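Local coordinates for protein endonuclease 2 (Arabidopsis thaliana, PDB 4CXP) that cleaves RNA and single-stranded DNA, and double-stranded DNA less efficiently, to 5'-phosphorylated products, using a cluster of three divalent metal ions, at residues 1-9 / 157-166; 128-139 / 213-222. One frame throughout, in Å; residues are numbered along the deposited sequence. Where two conformers were deposited one is given.

Contact 1. Residues 1-9 / 157-166. With ZN (zinc ion), chain G; ZN (zinc ion), chain F; SO4 (sulfate ion), chain I.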
loop_
_atom_site.group_PDB
_atom_site.type_symbol
_atom_site.label_atom_id
_atom_site.label_comp_id
_atom_site.label_asym_id
_atom_site.label_seq_id
_atom_site.Cartn_x
_atom_site.Cartn_y
_atom_site.Cartn_z
ATOM N N TRP A 1 3.749 2.070 3.393
ATOM C CA TRP A 1 4.851 1.096 3.610
ATOM C C TRP A 1 6.175 1.798 3.416
ATOM O O TRP A 1 6.253 2.807 2.711
ATOM C CB TRP A 1 4.784 -0.047 2.593
ATOM C CG TRP A 1 3.463 -0.773 2.514
ATOM C CD1 TRP A 1 2.492 -0.547 1.604
ATOM C CD2 TRP A 1 2.992 -1.830 3.363
ATOM N NE1 TRP A 1 1.444 -1.398 1.816
ATOM C CE2 TRP A 1 1.724 -2.200 2.896
ATOM C CE3 TRP A 1 3.510 -2.490 4.479
ATOM C CZ2 TRP A 1 0.978 -3.203 3.488
ATOM C CZ3 TRP A 1 2.758 -3.488 5.068
ATOM C CH2 TRP A 1 1.509 -3.835 4.570
ATOM N N GLY A 2 7.223 1.197 3.964
ATOM C CA GLY A 2 8.584 1.544 3.592
ATOM C C GLY A 2 8.989 0.928 2.270
ATOM O O GLY A 2 8.178 0.393 1.504
ATOM N N LYS A 3 10.283 1.001 1.983
ATOM C CA LYS A 3 10.800 0.618 0.705
ATOM C C LYS A 3 10.456 -0.805 0.327
ATOM O O LYS A 3 10.067 -1.082 -0.802
ATOM C CB LYS A 3 12.325 0.804 0.699
ATOM C CG LYS A 3 13.047 0.294 -0.524
ATOM C CD LYS A 3 14.549 0.467 -0.365
ATOM C CE LYS A 3 15.323 0.103 -1.618
ATOM N NZ LYS A 3 15.676 -1.339 -1.647
ATOM N N GLU A 4 10.628 -1.730 1.266
ATOM C CA GLU A 4 10.466 -3.140 0.949
ATOM C C GLU A 4 9.018 -3.451 0.562
ATOM O O GLU A 4 8.770 -4.192 -0.390
ATOM C CB GLU A 4 10.897 -4.018 2.130
ATOM C CG GLU A 4 12.340 -3.807 2.585
ATOM C CD GLU A 4 12.550 -2.650 3.568
ATOM O OE1 GLU A 4 11.584 -1.928 3.947
ATOM O OE2 GLU A 4 13.716 -2.482 3.996
ATOM N N GLY A 5 8.060 -2.914 1.310
ATOM C CA GLY A 5 6.668 -3.185 1.005
ATOM C C GLY A 5 6.278 -2.697 -0.373
ATOM O O GLY A 5 5.603 -3.402 -1.118
ATOM N N HIS A 6 6.662 -1.463 -0.717
ATOM C CA HIS A 6 6.352 -0.957 -2.055
ATOM C C HIS A 6 7.034 -1.753 -3.150
ATOM O O HIS A 6 6.461 -1.981 -4.210
ATOM C CB HIS A 6 6.687 0.529 -2.189
ATOM C CG HIS A 6 5.752 1.387 -1.414
ATOM N ND1 HIS A 6 4.455 1.614 -1.820
ATOM C CD2 HIS A 6 5.884 1.996 -0.220
ATOM C CE1 HIS A 6 3.842 2.336 -0.892
ATOM N NE2 HIS A 6 4.685 2.588 0.090
ATOM N N GLU A 7 8.285 -2.152 -2.921
ATOM C CA GLU A 7 8.985 -2.946 -3.923
ATOM C C GLU A 7 8.257 -4.261 -4.174
ATOM O O GLU A 7 8.096 -4.669 -5.318
ATOM C CB GLU A 7 10.430 -3.226 -3.515
ATOM C CG GLU A 7 11.371 -2.064 -3.705
ATOM C CD GLU A 7 12.786 -2.406 -3.285
ATOM O OE1 GLU A 7 12.982 -3.364 -2.501
ATOM O OE2 GLU A 7 13.705 -1.705 -3.719
ATOM N N ILE A 8 7.841 -4.931 -3.108
ATOM C CA ILE A 8 7.127 -6.177 -3.233
ATOM C C ILE A 8 5.843 -5.994 -4.034
ATOM O O ILE A 8 5.547 -6.762 -4.951
ATOM C CB ILE A 8 6.847 -6.792 -1.837
ATOM C CG1 ILE A 8 8.154 -7.267 -1.175
ATOM C CG2 ILE A 8 5.818 -7.904 -1.915
ATOM C CD1 ILE A 8 8.052 -7.520 0.308
ATOM N N ILE A 9 5.056 -4.986 -3.661
ATOM C CA ILE A 9 3.797 -4.732 -4.335
ATOM C C ILE A 9 4.019 -4.475 -5.819
ATOM O O ILE A 9 3.320 -5.023 -6.666
ATOM C CB ILE A 9 3.060 -3.574 -3.627
ATOM C CG1 ILE A 9 2.522 -4.085 -2.281
ATOM C CG2 ILE A 9 1.948 -2.993 -4.487
ATOM C CD1 ILE A 9 1.969 -3.010 -1.387
ATOM N N TRP A 157 4.489 -1.459 11.174
ATOM C CA TRP A 157 3.724 -1.901 10.027
ATOM C C TRP A 157 4.318 -1.458 8.702
ATOM O O TRP A 157 4.285 -2.219 7.726
ATOM C CB TRP A 157 2.260 -1.487 10.216
ATOM C CG TRP A 157 1.573 -2.409 11.166
ATOM C CD1 TRP A 157 1.658 -2.420 12.539
ATOM C CD2 TRP A 157 0.819 -3.575 10.805
ATOM N NE1 TRP A 157 0.968 -3.498 13.033
ATOM C CE2 TRP A 157 0.440 -4.213 11.992
ATOM C CE3 TRP A 157 0.410 -4.123 9.587
ATOM C CZ2 TRP A 157 -0.319 -5.379 11.997
ATOM C CZ3 TRP A 157 -0.355 -5.262 9.598
ATOM C CH2 TRP A 157 -0.710 -5.881 10.794
ATOM N N ASP A 158 4.890 -0.262 8.626
ATOM C CA ASP A 158 5.516 0.151 7.375
ATOM C C ASP A 158 6.742 -0.710 7.052
ATOM O O ASP A 158 6.967 -1.018 5.875
ATOM C CB ASP A 158 6.017 1.608 7.437
ATOM C CG ASP A 158 4.984 2.656 7.071
ATOM O OD1 ASP A 158 3.907 2.348 6.514
ATOM O OD2 ASP A 158 5.296 3.855 7.311
ATOM N N SER A 159 7.534 -1.013 8.083
ATOM C CA SER A 159 8.887 -1.492 7.895
ATOM C C SER A 159 9.318 -2.653 8.775
ATOM O O SER A 159 9.927 -3.599 8.281
ATOM C CB SER A 159 9.875 -0.330 8.105
ATOM O OG SER A 159 9.709 0.650 7.107
ATOM N N ASN A 160 9.129 -2.588 10.094
ATOM C CA ASN A 160 9.841 -3.553 10.943
ATOM C C ASN A 160 9.415 -4.987 10.733
ATOM O O ASN A 160 10.273 -5.874 10.700
ATOM C CB ASN A 160 9.751 -3.237 12.436
ATOM C CG ASN A 160 10.373 -1.916 12.791
ATOM O OD1 ASN A 160 11.595 -1.806 13.027
ATOM N ND2 ASN A 160 9.568 -0.924 12.860
ATOM N N ILE A 161 8.115 -5.255 10.611
ATOM C CA ILE A 161 7.675 -6.629 10.391
ATOM C C ILE A 161 8.335 -7.184 9.117
ATOM O O ILE A 161 8.905 -8.275 9.122
ATOM C CB ILE A 161 6.147 -6.755 10.319
ATOM C CG1 ILE A 161 5.508 -6.398 11.667
ATOM C CG2 ILE A 161 5.761 -8.149 9.880
ATOM C CD1 ILE A 161 4.019 -6.172 11.577
ATOM N N ILE A 162 8.240 -6.432 8.025
ATOM C CA ILE A 162 8.784 -6.902 6.760
ATOM C C ILE A 162 10.305 -7.096 6.841
ATOM O O ILE A 162 10.828 -8.104 6.373
ATOM C CB ILE A 162 8.399 -5.946 5.618
ATOM C CG1 ILE A 162 6.886 -5.976 5.392
ATOM C CG2 ILE A 162 9.137 -6.314 4.334
ATOM C CD1 ILE A 162 6.391 -4.844 4.517
ATOM N N GLU A 163 11.000 -6.130 7.427
ATOM C CA GLU A 163 12.453 -6.215 7.522
ATOM C C GLU A 163 12.891 -7.408 8.353
ATOM O O GLU A 163 13.877 -8.075 8.024
ATOM C CB GLU A 163 13.020 -4.931 8.126
ATOM C CG GLU A 163 13.017 -3.724 7.228
ATOM C CD GLU A 163 13.278 -2.421 8.002
ATOM O OE1 GLU A 163 13.266 -2.418 9.259
ATOM O OE2 GLU A 163 13.446 -1.377 7.359
ATOM N N THR A 164 12.207 -7.658 9.458
ATOM C CA THR A 164 12.558 -8.772 10.319
ATOM C C THR A 164 12.286 -10.084 9.609
ATOM O O THR A 164 13.074 -11.027 9.700
ATOM C CB THR A 164 11.819 -8.654 11.657
ATOM O OG1 THR A 164 12.183 -7.417 12.268
ATOM C CG2 THR A 164 12.156 -9.796 12.568
ATOM N N ALA A 165 11.175 -10.166 8.880
ATOM C CA ALA A 165 10.909 -11.362 8.089
ATOM C C ALA A 165 11.982 -11.571 7.012
ATOM O O ALA A 165 12.481 -12.685 6.831
ATOM C CB ALA A 165 9.536 -11.303 7.465
ATOM N N GLU A 166 12.344 -10.501 6.311
ATOM C CA GLU A 166 13.344 -10.616 5.245
ATOM C C GLU A 166 14.646 -11.184 5.784
ATOM O O GLU A 166 15.267 -12.024 5.139
ATOM C CB GLU A 166 13.550 -9.261 4.599
ATOM C CG GLU A 166 14.580 -9.207 3.489
ATOM C CD GLU A 166 14.847 -7.780 2.984
ATOM O OE1 GLU A 166 14.370 -6.814 3.620
ATOM O OE2 GLU A 166 15.572 -7.604 1.973
HETATM ZN ZN ZN G . 4.237 3.430 1.866
HETATM ZN ZN ZN F . 3.519 4.806 6.520
HETATM S S SO4 I . 4.818 5.976 3.557
HETATM O O1 SO4 I . 6.282 6.336 3.699
HETATM O O2 SO4 I . 3.949 7.287 3.443
HETATM O O3 SO4 I . 4.528 4.992 4.681
HETATM O O4 SO4 I . 4.653 5.298 2.234
HETATM O O HOH W 1 8.764 -1.866 3.945
HETATM O O HOH W 2 11.784 0.215 5.510
HETATM O O HOH W 3 3.956 6.822 6.847
#

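Contact 2. Residues 128-139 / 213-222. With ZN (zinc ion), chain F.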
loop_
_atom_site.group_PDB
_atom_site.type_symbol
_atom_site.label_atom_id
_atom_site.label_comp_id
_atom_site.label_asym_id
_atom_site.label_seq_id
_atom_site.Cartn_x
_atom_site.Cartn_y
_atom_site.Cartn_z
ATOM N N PRO A 128 -2.578 -1.293 6.719
ATOM C CA PRO A 128 -3.695 -1.013 7.629
ATOM C C PRO A 128 -3.604 0.320 8.355
ATOM O O PRO A 128 -4.616 1.017 8.513
ATOM C CB PRO A 128 -3.662 -2.207 8.580
ATOM C CG PRO A 128 -3.119 -3.320 7.714
ATOM C CD PRO A 128 -2.051 -2.649 6.894
ATOM N N LEU A 129 -2.416 0.677 8.832
ATOM C CA LEU A 129 -2.267 1.920 9.582
ATOM C C LEU A 129 -2.169 3.170 8.725
ATOM O O LEU A 129 -2.049 4.247 9.259
ATOM C CB LEU A 129 -1.148 1.827 10.606
ATOM C CG LEU A 129 -1.425 0.870 11.765
ATOM C CD1 LEU A 129 -0.236 0.802 12.692
ATOM C CD2 LEU A 129 -2.652 1.263 12.549
ATOM N N HIS A 130 -2.296 3.030 7.405
ATOM C CA HIS A 130 -2.570 4.166 6.526
ATOM C C HIS A 130 -4.063 4.473 6.402
ATOM O O HIS A 130 -4.404 5.437 5.745
ATOM C CB HIS A 130 -1.937 3.973 5.147
ATOM C CG HIS A 130 -0.488 4.326 5.123
ATOM N ND1 HIS A 130 0.025 5.303 4.313
ATOM C CD2 HIS A 130 0.555 3.881 5.864
ATOM C CE1 HIS A 130 1.312 5.447 4.557
ATOM N NE2 HIS A 130 1.667 4.592 5.497
ATOM N N VAL A 131 -4.923 3.673 7.032
ATOM C CA VAL A 131 -6.371 3.941 7.075
ATOM C C VAL A 131 -6.746 3.692 8.532
ATOM O O VAL A 131 -7.216 2.598 8.923
ATOM C CB VAL A 131 -7.200 3.051 6.126
ATOM C CG1 VAL A 131 -8.662 3.470 6.163
ATOM C CG2 VAL A 131 -6.634 3.101 4.717
ATOM N N SER A 132 -6.420 4.675 9.377
ATOM C CA SER A 132 -6.536 4.485 10.807
ATOM C C SER A 132 -6.685 5.811 11.512
ATOM O O SER A 132 -7.073 6.826 10.893
ATOM C CB SER A 132 -5.386 3.614 11.311
ATOM O OG SER A 132 -4.175 4.303 11.342
ATOM N N TYR A 133 -6.500 5.790 12.832
ATOM C CA TYR A 133 -7.105 6.817 13.642
ATOM C C TYR A 133 -6.362 8.127 13.550
ATOM O O TYR A 133 -5.146 8.214 13.818
ATOM C CB TYR A 133 -7.156 6.427 15.106
ATOM C CG TYR A 133 -7.942 5.192 15.476
ATOM C CD1 TYR A 133 -8.780 4.514 14.563
ATOM C CD2 TYR A 133 -7.894 4.723 16.774
ATOM C CE1 TYR A 133 -9.497 3.402 14.960
ATOM C CE2 TYR A 133 -8.623 3.619 17.164
ATOM C CZ TYR A 133 -9.420 2.960 16.256
ATOM O OH TYR A 133 -10.131 1.861 16.667
ATOM N N ALA A 134 -7.127 9.193 13.340
ATOM C CA ALA A 134 -6.571 10.525 13.464
ATOM C C ALA A 134 -5.956 10.756 14.855
ATOM O O ALA A 134 -4.933 11.432 14.986
ATOM C CB ALA A 134 -7.668 11.559 13.257
ATOM N N SER A 135 -6.592 10.229 15.895
ATOM C CA SER A 135 -6.184 10.535 17.276
ATOM C C SER A 135 -4.771 10.065 17.657
ATOM O O SER A 135 -4.165 10.607 18.580
ATOM C CB SER A 135 -7.208 9.944 18.232
ATOM O OG SER A 135 -7.229 8.537 18.078
ATOM N N ASP A 136 -4.238 9.058 16.965
ATOM C CA ASP A 136 -2.849 8.614 17.208
ATOM C C ASP A 136 -1.979 8.706 15.959
ATOM O O ASP A 136 -0.919 8.070 15.858
ATOM C CB ASP A 136 -2.796 7.223 17.869
ATOM C CG ASP A 136 -3.599 6.179 17.131
ATOM O OD1 ASP A 136 -3.479 6.068 15.902
ATOM O OD2 ASP A 136 -4.374 5.449 17.790
ATOM N N LYS A 137 -2.405 9.540 15.017
ATOM C CA LYS A 137 -1.673 9.770 13.788
ATOM C C LYS A 137 -1.337 8.447 13.106
ATOM O O LYS A 137 -0.194 8.178 12.730
ATOM C CB LYS A 137 -0.438 10.632 14.033
ATOM C CG LYS A 137 -0.764 11.964 14.675
ATOM C CD LYS A 137 0.421 12.903 14.664
ATOM N N GLY A 138 -2.339 7.600 12.950
ATOM C CA GLY A 138 -2.136 6.329 12.288
ATOM C C GLY A 138 -1.145 5.424 12.998
ATOM O O GLY A 138 -0.398 4.682 12.362
ATOM N N GLY A 139 -1.135 5.486 14.323
ATOM C CA GLY A 139 -0.218 4.726 15.121
ATOM C C GLY A 139 1.158 5.324 15.304
ATOM O O GLY A 139 1.967 4.777 16.034
ATOM N N GLY A 213 -8.862 -2.209 5.300
ATOM C CA GLY A 213 -7.697 -1.761 6.031
ATOM C C GLY A 213 -7.981 -1.267 7.416
ATOM O O GLY A 213 -7.262 -1.628 8.347
ATOM N N ILE A 214 -9.018 -0.446 7.594
ATOM C CA ILE A 214 -9.342 0.006 8.942
ATOM C C ILE A 214 -9.796 -1.182 9.799
ATOM O O ILE A 214 -9.503 -1.248 10.989
ATOM C CB ILE A 214 -10.343 1.167 8.944
ATOM C CG1 ILE A 214 -10.699 1.614 10.360
ATOM C CG2 ILE A 214 -11.643 0.816 8.259
ATOM C CD1 ILE A 214 -9.591 2.211 11.161
ATOM N N GLN A 215 -10.485 -2.148 9.202
ATOM C CA GLN A 215 -10.880 -3.339 9.949
ATOM C C GLN A 215 -9.628 -4.090 10.427
ATOM O O GLN A 215 -9.545 -4.509 11.570
ATOM C CB GLN A 215 -11.808 -4.215 9.108
ATOM C CG GLN A 215 -12.483 -5.320 9.883
ATOM C CD GLN A 215 -13.415 -4.808 10.945
ATOM O OE1 GLN A 215 -14.367 -4.060 10.659
ATOM N NE2 GLN A 215 -13.188 -5.212 12.167
ATOM N N ALA A 216 -8.631 -4.212 9.551
ATOM C CA ALA A 216 -7.351 -4.825 9.925
ATOM C C ALA A 216 -6.609 -4.006 10.976
ATOM O O ALA A 216 -5.964 -4.563 11.861
ATOM C CB ALA A 216 -6.457 -5.013 8.706
ATOM N N ALA A 217 -6.692 -2.683 10.878
ATOM C CA ALA A 217 -6.075 -1.846 11.891
ATOM C C ALA A 217 -6.651 -2.183 13.259
ATOM O O ALA A 217 -5.917 -2.332 14.242
ATOM C CB ALA A 217 -6.257 -0.375 11.559
ATOM N N CYS A 218 -7.981 -2.319 13.335
ATOM C CA CYS A 218 -8.648 -2.676 14.585
ATOM C C CYS A 218 -8.277 -4.048 15.091
ATOM O O CYS A 218 -7.952 -4.229 16.266
ATOM C CB CYS A 218 -10.172 -2.632 14.432
ATOM S SG CYS A 218 -10.875 -0.982 14.452
ATOM N N ASP A 219 -8.388 -5.032 14.215
ATOM C CA ASP A 219 -8.309 -6.431 14.647
ATOM C C ASP A 219 -6.900 -6.965 14.768
ATOM O O ASP A 219 -6.680 -7.951 15.463
ATOM C CB ASP A 219 -9.091 -7.327 13.689
ATOM C CG ASP A 219 -10.572 -7.015 13.635
ATOM O OD1 ASP A 219 -11.154 -6.655 14.680
ATOM O OD2 ASP A 219 -11.154 -7.153 12.553
ATOM N N TRP A 220 -5.955 -6.356 14.050
ATOM C CA TRP A 220 -4.597 -6.849 13.981
ATOM C C TRP A 220 -3.549 -5.839 14.421
ATOM O O TRP A 220 -2.610 -6.192 15.147
ATOM C CB TRP A 220 -4.264 -7.327 12.566
ATOM C CG TRP A 220 -4.983 -8.545 12.119
ATOM C CD1 TRP A 220 -5.906 -8.651 11.119
ATOM C CD2 TRP A 220 -4.762 -9.875 12.592
ATOM N NE1 TRP A 220 -6.284 -9.957 10.956
ATOM C CE2 TRP A 220 -5.599 -10.734 11.852
ATOM C CE3 TRP A 220 -3.919 -10.421 13.565
ATOM C CZ2 TRP A 220 -5.638 -12.110 12.072
ATOM C CZ3 TRP A 220 -3.954 -11.804 13.775
ATOM C CH2 TRP A 220 -4.798 -12.626 13.031
ATOM N N ALA A 221 -3.619 -4.603 13.960
ATOM C CA ALA A 221 -2.521 -3.672 14.224
ATOM C C ALA A 221 -2.581 -3.111 15.635
ATOM O O ALA A 221 -1.653 -3.263 16.422
ATOM C CB ALA A 221 -2.473 -2.563 13.172
ATOM N N TYR A 222 -3.675 -2.425 15.943
ATOM C CA TYR A 222 -3.860 -1.840 17.253
ATOM C C TYR A 222 -4.147 -2.887 18.325
ATOM O O TYR A 222 -3.894 -2.653 19.511
ATOM C CB TYR A 222 -5.040 -0.885 17.230
ATOM C CG TYR A 222 -4.886 0.415 16.466
ATOM C CD1 TYR A 222 -3.822 1.267 16.684
ATOM C CD2 TYR A 222 -5.881 0.836 15.601
ATOM C CE1 TYR A 222 -3.738 2.489 16.049
ATOM C CE2 TYR A 222 -5.812 2.056 14.961
ATOM C CZ TYR A 222 -4.733 2.882 15.186
ATOM O OH TYR A 222 -4.710 4.117 14.568
HETATM ZN ZN ZN F . 3.519 4.806 6.520
HETATM O O HOH W 3 3.956 6.822 6.847
#

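Contact 1. Residues 1-9 / 157-166
Two of the three zinc ions of the nuclease active site are held here, one by Trp1, the very first residue, and one by Asp158 on helix 153-169. Trp1 binds its zinc ion through both ends of its backbone, N at 2.1 Å and O at 2.3 Å, and NE2 of His6, a turn up helix 3-15, joins them; Asp124 completes the protein ligands. Asp158 chelates the second zinc ion with both carboxylate oxygens, alongside His130 and His154. Its OD1 also accepts from Trp1 N at 3.1 Å, met from above the carboxylate plane, which links the two metal sites; Gln127 NE2 donates to OD1 as well. A sulfate spans them, O4 on the first ion and O3 on the second, and Lys48 also binds it. Next along, Gly2 N gives a nearly straight bond to Asp158 O (2.9 Å, 173°). The same carbonyl takes a second donor, a water that also bonds Gly5 N and Glu4 OE1. Away from the metals, CD1 of Ile162 reaches CE3 of the Trp1 indole at 3.7 Å, and its CG2 meets Glu4 CB. Glu4 bends at chi2 (85°), which brings OE2 within 3.6 Å of Glu163 OE2; a water bonded to Glu4 OE1, Glu163 OE2 and Ser159 OG probably eases that repulsion. An N-terminal tryptophan chelating zinc through amino group and carbonyl is the signature of S1/P1 nucleases.

Contact 2. Residues 128-139 / 213-222
Tyr222, at the C-terminal end of the 213-222 segment, inserts its ring between Leu129 and Tyr133 of the segment around strand 131-133, in the substrate-binding region of this S1/P1 nuclease fold. With CG beside its own backbone N (chi1 -70°), the ring is carried away from the helix toward the strand and the turn that follows. Leu129 sends CD2 over one face, 3.9 Å from the ring centroid, a CH-pi contact. Against Tyr133 the two rings meet obliquely, planes 35° apart, with Tyr222 CE2 over the centre of the Tyr133 face. The hydroxyl at the far end is gripped twice: it donates to the syn lone pair of Asp136 OD1 at 2.7 Å and accepts from Tyr133 N at 3.0 Å. A phenylalanine here, lacking the hydroxyl, would probably leave Tyr133 N without its acceptor and the Asp136 carboxylate less firmly fixed, with Gly139 N still holding OD1. Along the helix the packing is mostly apolar: Leu129 CG meets Ala221 CB, and a turn or so earlier Pro128 CG rests on Ala216 CB at 3.9 Å. Ile214 turns CD1 back against Val131 O and Ser132 CA (chi2 65°). Cys218 of the same helix is tied by a disulfide to Cys66. His130, directly after Leu129, binds a zinc ion through NE2. Asp136 OD1 takes a second donor, Gly139 N at 2.9 Å, from above the carboxylate plane, closing an Asx motif.

From the N terminus, the chain starts at the metal centre with residues 1-9 and passes through strand 60-62 and helix 111-124 before reaching 128-139. Residues 157-166 then close contact 1, a loop of 147 residues, and 213-222 closes contact 2 after a further run of helices. Because 128-139 lies within the first loop and its partner beyond it, the two closures cross. Helix 153-169 is the common wall: Trp157 packs on Leu129, Pro128 and Ala221, while Asp158 and His130 bind the same zinc ion. Together the contacts tie the N-terminal helix and the small parallel strand pair to the metal centre, with helix 206-221 packed against the segment that carries His130.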